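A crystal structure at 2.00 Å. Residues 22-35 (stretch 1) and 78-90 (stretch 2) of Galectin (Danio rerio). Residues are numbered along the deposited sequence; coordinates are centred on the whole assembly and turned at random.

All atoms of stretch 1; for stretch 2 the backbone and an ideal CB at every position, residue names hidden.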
# COMPACT_ATOMS: atom_id res chain seq x y z
N VAL B 22 -3.89 -2.66 -12.64
CA VAL B 22 -4.57 -3.05 -13.90
C VAL B 22 -5.77 -2.14 -14.04
O VAL B 22 -6.62 -2.11 -13.14
CB VAL B 22 -5.02 -4.52 -13.84
CG1 VAL B 22 -5.59 -4.97 -15.17
CG2 VAL B 22 -3.90 -5.44 -13.37
N PRO B 23 -5.88 -1.36 -15.15
CA PRO B 23 -7.08 -0.58 -15.37
C PRO B 23 -8.24 -1.59 -15.47
O PRO B 23 -8.02 -2.64 -16.01
CB PRO B 23 -6.83 0.19 -16.67
CG PRO B 23 -5.34 0.03 -16.94
CD PRO B 23 -4.92 -1.24 -16.25
N LYS B 24 -9.39 -1.26 -14.90
CA LYS B 24 -10.62 -2.08 -15.05
C LYS B 24 -10.90 -2.29 -16.53
O LYS B 24 -10.56 -1.44 -17.36
CB LYS B 24 -11.84 -1.44 -14.39
CG LYS B 24 -11.70 -1.07 -12.93
CD LYS B 24 -11.69 -2.23 -12.00
CE LYS B 24 -11.61 -1.83 -10.54
NZ LYS B 24 -12.89 -1.29 -10.04
N PRO B 25 -11.53 -3.41 -16.92
CA PRO B 25 -11.81 -3.67 -18.34
C PRO B 25 -12.58 -2.54 -19.03
O PRO B 25 -12.42 -2.36 -20.20
CB PRO B 25 -12.64 -4.97 -18.33
CG PRO B 25 -12.27 -5.65 -17.02
CD PRO B 25 -11.94 -4.52 -16.05
N ASP B 26 -13.42 -1.81 -18.28
CA ASP B 26 -14.29 -0.74 -18.81
C ASP B 26 -13.76 0.62 -18.37
O ASP B 26 -14.52 1.60 -18.44
CB ASP B 26 -15.74 -0.94 -18.36
CG ASP B 26 -15.98 -0.73 -16.86
OD1 ASP B 26 -15.01 -0.78 -16.07
OD2 ASP B 26 -17.14 -0.52 -16.52
N SER B 27 -12.49 0.72 -17.99
CA SER B 27 -11.89 1.99 -17.50
C SER B 27 -12.02 3.11 -18.55
O SER B 27 -11.69 2.88 -19.73
CB SER B 27 -10.46 1.78 -17.07
OG SER B 27 -9.92 2.97 -16.51
N THR B 28 -12.49 4.29 -18.14
CA THR B 28 -12.48 5.52 -18.97
C THR B 28 -11.24 6.31 -18.58
O THR B 28 -10.73 7.07 -19.40
CB THR B 28 -13.76 6.36 -18.80
OG1 THR B 28 -13.79 6.91 -17.48
CG2 THR B 28 -15.01 5.57 -19.07
N ASN B 29 -10.81 6.17 -17.34
CA ASN B 29 -9.69 6.94 -16.76
C ASN B 29 -9.43 6.44 -15.35
O ASN B 29 -10.31 5.73 -14.76
CB ASN B 29 -9.98 8.45 -16.81
CG ASN B 29 -10.90 8.93 -15.71
OD1 ASN B 29 -12.07 8.53 -15.65
ND2 ASN B 29 -10.36 9.75 -14.82
N PHE B 30 -8.29 6.85 -14.78
CA PHE B 30 -7.95 6.59 -13.35
C PHE B 30 -6.93 7.62 -12.93
O PHE B 30 -6.38 8.27 -13.82
CB PHE B 30 -7.45 5.16 -13.12
CG PHE B 30 -6.15 4.79 -13.79
CD1 PHE B 30 -6.14 4.22 -15.06
CD2 PHE B 30 -4.94 4.96 -13.13
CE1 PHE B 30 -4.94 3.86 -15.66
CE2 PHE B 30 -3.74 4.61 -13.74
CZ PHE B 30 -3.74 4.04 -15.00
N ALA B 31 -6.72 7.78 -11.63
CA ALA B 31 -5.80 8.82 -11.11
C ALA B 31 -5.07 8.31 -9.88
O ALA B 31 -5.68 7.61 -9.04
CB ALA B 31 -6.55 10.11 -10.82
N ILE B 32 -3.79 8.69 -9.83
CA ILE B 32 -2.86 8.59 -8.68
C ILE B 32 -2.74 9.99 -8.12
O ILE B 32 -2.42 10.92 -8.88
CB ILE B 32 -1.48 8.05 -9.12
CG1 ILE B 32 -1.58 6.68 -9.80
CG2 ILE B 32 -0.54 8.05 -7.94
CD1 ILE B 32 -0.70 6.53 -11.02
N ASN B 33 -3.06 10.12 -6.84
CA ASN B 33 -3.04 11.40 -6.09
C ASN B 33 -1.98 11.24 -5.02
O ASN B 33 -2.16 10.34 -4.17
CB ASN B 33 -4.42 11.72 -5.54
CG ASN B 33 -5.44 11.93 -6.64
OD1 ASN B 33 -6.36 11.13 -6.85
ND2 ASN B 33 -5.27 13.01 -7.37
N ILE B 34 -0.91 12.04 -5.08
CA ILE B 34 0.12 12.09 -4.01
C ILE B 34 0.09 13.49 -3.38
O ILE B 34 0.13 14.52 -4.12
CB ILE B 34 1.50 11.72 -4.58
CG1 ILE B 34 1.50 10.36 -5.29
CG2 ILE B 34 2.55 11.78 -3.48
CD1 ILE B 34 2.76 10.11 -6.11
N GLY B 35 -0.01 13.55 -2.05
CA GLY B 35 -0.07 14.87 -1.39
C GLY B 35 -0.13 14.75 0.11
O GLY B 35 0.47 13.81 0.64
N UNK B 78 0.91 4.26 -22.70
CA UNK B 78 1.12 2.82 -22.75
C UNK B 78 0.27 2.13 -21.67
O UNK B 78 0.83 1.35 -20.92
CB UNK B 78 2.60 2.49 -22.57
N UNK B 79 -1.01 2.49 -21.56
CA UNK B 79 -1.98 1.77 -20.71
C UNK B 79 -3.01 1.10 -21.59
O UNK B 79 -3.36 1.66 -22.65
CB UNK B 79 -2.66 2.71 -19.72
N UNK B 80 -3.53 -0.03 -21.13
CA UNK B 80 -4.62 -0.76 -21.82
C UNK B 80 -5.58 -1.28 -20.77
O UNK B 80 -5.10 -1.84 -19.75
CB UNK B 80 -4.08 -1.91 -22.67
N UNK B 81 -6.88 -1.17 -21.09
CA UNK B 81 -7.97 -1.76 -20.28
C UNK B 81 -7.60 -3.23 -20.00
O UNK B 81 -7.19 -3.96 -20.96
CB UNK B 81 -9.32 -1.66 -21.00
N UNK B 82 -7.67 -3.61 -18.73
CA UNK B 82 -7.46 -4.99 -18.19
C UNK B 82 -6.01 -5.47 -18.38
O UNK B 82 -5.81 -6.68 -18.29
CB UNK B 82 -8.41 -5.97 -18.87
N UNK B 83 -5.03 -4.60 -18.62
CA UNK B 83 -3.62 -5.04 -18.75
C UNK B 83 -2.82 -4.47 -17.59
O UNK B 83 -2.93 -3.25 -17.36
CB UNK B 83 -3.02 -4.60 -20.08
N UNK B 84 -2.06 -5.32 -16.91
CA UNK B 84 -1.20 -4.91 -15.77
C UNK B 84 -0.19 -3.87 -16.26
O UNK B 84 0.31 -4.02 -17.37
CB UNK B 84 -0.48 -6.11 -15.16
N UNK B 85 0.06 -2.86 -15.43
CA UNK B 85 1.14 -1.86 -15.63
C UNK B 85 1.93 -1.74 -14.33
O UNK B 85 1.42 -2.08 -13.22
CB UNK B 85 0.58 -0.50 -16.05
N UNK B 86 3.15 -1.26 -14.50
CA UNK B 86 4.05 -0.82 -13.41
C UNK B 86 4.54 0.59 -13.77
O UNK B 86 4.98 0.80 -14.92
CB UNK B 86 5.22 -1.78 -13.22
N UNK B 87 4.31 1.52 -12.85
CA UNK B 87 4.73 2.96 -12.89
C UNK B 87 5.70 3.21 -11.74
O UNK B 87 5.46 2.69 -10.62
CB UNK B 87 3.53 3.90 -12.79
N UNK B 88 6.77 3.97 -12.00
CA UNK B 88 7.74 4.40 -10.97
C UNK B 88 7.63 5.91 -10.88
O UNK B 88 7.41 6.54 -11.94
CB UNK B 88 9.17 3.96 -11.30
N UNK B 89 7.70 6.43 -9.66
CA UNK B 89 7.70 7.89 -9.39
C UNK B 89 8.87 8.17 -8.45
O UNK B 89 8.90 7.56 -7.36
CB UNK B 89 6.38 8.36 -8.78
N UNK B 90 9.78 9.01 -8.91
CA UNK B 90 10.88 9.61 -8.14
C UNK B 90 10.55 11.09 -7.93
O UNK B 90 10.02 11.72 -8.86
CB UNK B 90 12.22 9.44 -8.85

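Position 78 lies beyond the reach of stretch 1, which therefore sets no requirement there; the residue is Pro 78.

At position 79 the CA-to-CB bond points toward stretch 1, and the ideal CB lies 4.7 Å from Pro 23 CG and 4.8 Å from Phe 30 CE1. A proline ring and an aromatic ring offer only carbon here, so a large aliphatic or aromatic side chain would suit. The residue is Phe 79. Its ring receives the edge of Phe 30 on one face, the planes at 88° and Phe 30 CZ 4.1 Å from Phe 79 CD1.

Position 80 points away, and many side chains would serve. It is Ile 80, whose contribution is made by the backbone: Ile 80 O approaches Pro 23 CG to 3.4 Å and accepts a hydrogen bond from the amide of position 83, at 3.0 Å from its N, closing a type II beta turn.

Position 81, second in that turn, has phi/psi of -49/130 and a CB directed sideways. The ideal CB is only 3.3 Å from Pro 25 O and 3.8 Å from Lys 24 O, so there is little room beside the carbonyls, and a flexible polar chain able to run past them would fit well. Gln 81 does so, its NE2 ending 3.7 Å from Ser 27 O.

Position 82 has a positive phi, 65/18, which favours glycine, asparagine or aspartate. The CB points away overall yet sits 4.1 Å from Pro 25 CA, in contact, so a residue with a CB gains a little packing that glycine would not. Asp 82 occupies it, and its backbone makes the one hydrogen bond between the stretches, Asp 82 N to Pro 23 O at 2.9 Å. Val 22 CG1 also packs 3.3 Å from Asp 82 C.

Position 83 points away, leaving the side chain free to be long and polar. It is Lys 83; its carbonyl O approaches Pro 23 CD to 3.0 Å.

At position 84 the CB also points away overall but touches Val 22 CG2, at 3.9 Å from the ideal CB. Any chain with a methylene at its base would suit. Glu 84 supplies that CB contact.

Position 85 begins the strand with CB sideways and no atom of stretch 1 within 5.5 Å, so only a long side chain could return to Pro 23 and Phe 30. Phe 85 does: its CD2 lies 3.7 Å from Pro 23 CD, and its ring is nearly parallel to that of Phe 30 (7°) but slid aside.

At 86, 88 and 90 nothing of stretch 1 is in reach, so it sets no preference; the residues are Gln 86, Lys 88 and Thr 90. Positions 87 and 89 point toward stretch 1. The ideal CB of 87 lies 5.3 Å from Ile 32 CD1, and that of 89 lies 4.8 Å from Ile 34 CD1; leucine, isoleucine or methionine could bridge either gap. Ile 87 CD1 meets Ile 32 CD1 at 4.0 Å, and Ile 89 CD1 meets Ile 34 CD1 at 3.8 Å.

Stretch 2 (78-90) PFIQDKEFQIKIT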
# COMPACT_ATOMS: atom_id res chain seq x y z
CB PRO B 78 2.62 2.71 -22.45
CG PRO B 78 2.82 3.81 -21.41
CD PRO B 78 1.85 4.91 -21.78
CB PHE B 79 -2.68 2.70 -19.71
CG PHE B 79 -1.69 3.44 -18.86
CD1 PHE B 79 -1.06 2.80 -17.80
CD2 PHE B 79 -1.36 4.76 -19.12
CE1 PHE B 79 -0.14 3.47 -17.01
CE2 PHE B 79 -0.43 5.43 -18.34
CZ PHE B 79 0.19 4.77 -17.29
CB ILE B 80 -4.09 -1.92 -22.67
CG1 ILE B 80 -3.07 -1.47 -23.73
CG2 ILE B 80 -5.25 -2.66 -23.31
CD1 ILE B 80 -2.11 -2.55 -24.15
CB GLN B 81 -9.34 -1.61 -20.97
CG GLN B 81 -9.84 -0.17 -21.11
CD GLN B 81 -9.45 0.55 -22.39
OE1 GLN B 81 -8.36 0.34 -22.95
NE2 GLN B 81 -10.32 1.43 -22.86
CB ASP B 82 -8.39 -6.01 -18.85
CG ASP B 82 -8.62 -7.24 -17.98
OD1 ASP B 82 -8.45 -7.15 -16.77
OD2 ASP B 82 -8.97 -8.28 -18.53
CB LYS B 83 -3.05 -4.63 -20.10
CG LYS B 83 -3.53 -5.53 -21.22
CD LYS B 83 -3.18 -6.99 -20.93
CE LYS B 83 -4.38 -7.88 -21.05
NZ LYS B 83 -5.06 -7.63 -22.34
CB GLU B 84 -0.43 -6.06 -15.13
CG GLU B 84 0.47 -5.57 -13.99
CD GLU B 84 1.18 -6.64 -13.18
OE1 GLU B 84 2.41 -6.67 -13.22
OE2 GLU B 84 0.50 -7.42 -12.52
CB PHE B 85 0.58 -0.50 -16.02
CG PHE B 85 -0.27 0.12 -14.94
CD1 PHE B 85 0.30 0.72 -13.83
CD2 PHE B 85 -1.65 0.03 -15.01
CE1 PHE B 85 -0.49 1.25 -12.82
CE2 PHE B 85 -2.44 0.57 -13.99
CZ PHE B 85 -1.86 1.17 -12.90
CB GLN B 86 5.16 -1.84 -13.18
CG GLN B 86 5.64 -1.81 -11.74
CD GLN B 86 6.63 -2.90 -11.41
OE1 GLN B 86 7.82 -2.79 -11.70
NE2 GLN B 86 6.14 -3.93 -10.74
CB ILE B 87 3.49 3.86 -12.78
CG1 ILE B 87 2.55 3.68 -13.98
CG2 ILE B 87 3.86 5.32 -12.59
CD1 ILE B 87 1.15 4.24 -13.72
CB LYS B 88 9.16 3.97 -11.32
CG LYS B 88 9.33 2.47 -11.45
CD LYS B 88 10.73 2.01 -11.23
CE LYS B 88 10.79 0.53 -10.94
NZ LYS B 88 12.19 0.07 -10.88
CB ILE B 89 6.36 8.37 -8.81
CG1 ILE B 89 5.21 7.97 -9.74
CG2 ILE B 89 6.36 9.88 -8.53
CD1 ILE B 89 3.88 8.51 -9.33
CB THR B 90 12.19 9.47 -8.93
OG1 THR B 90 12.34 8.08 -9.26
CG2 THR B 90 13.38 9.95 -8.15
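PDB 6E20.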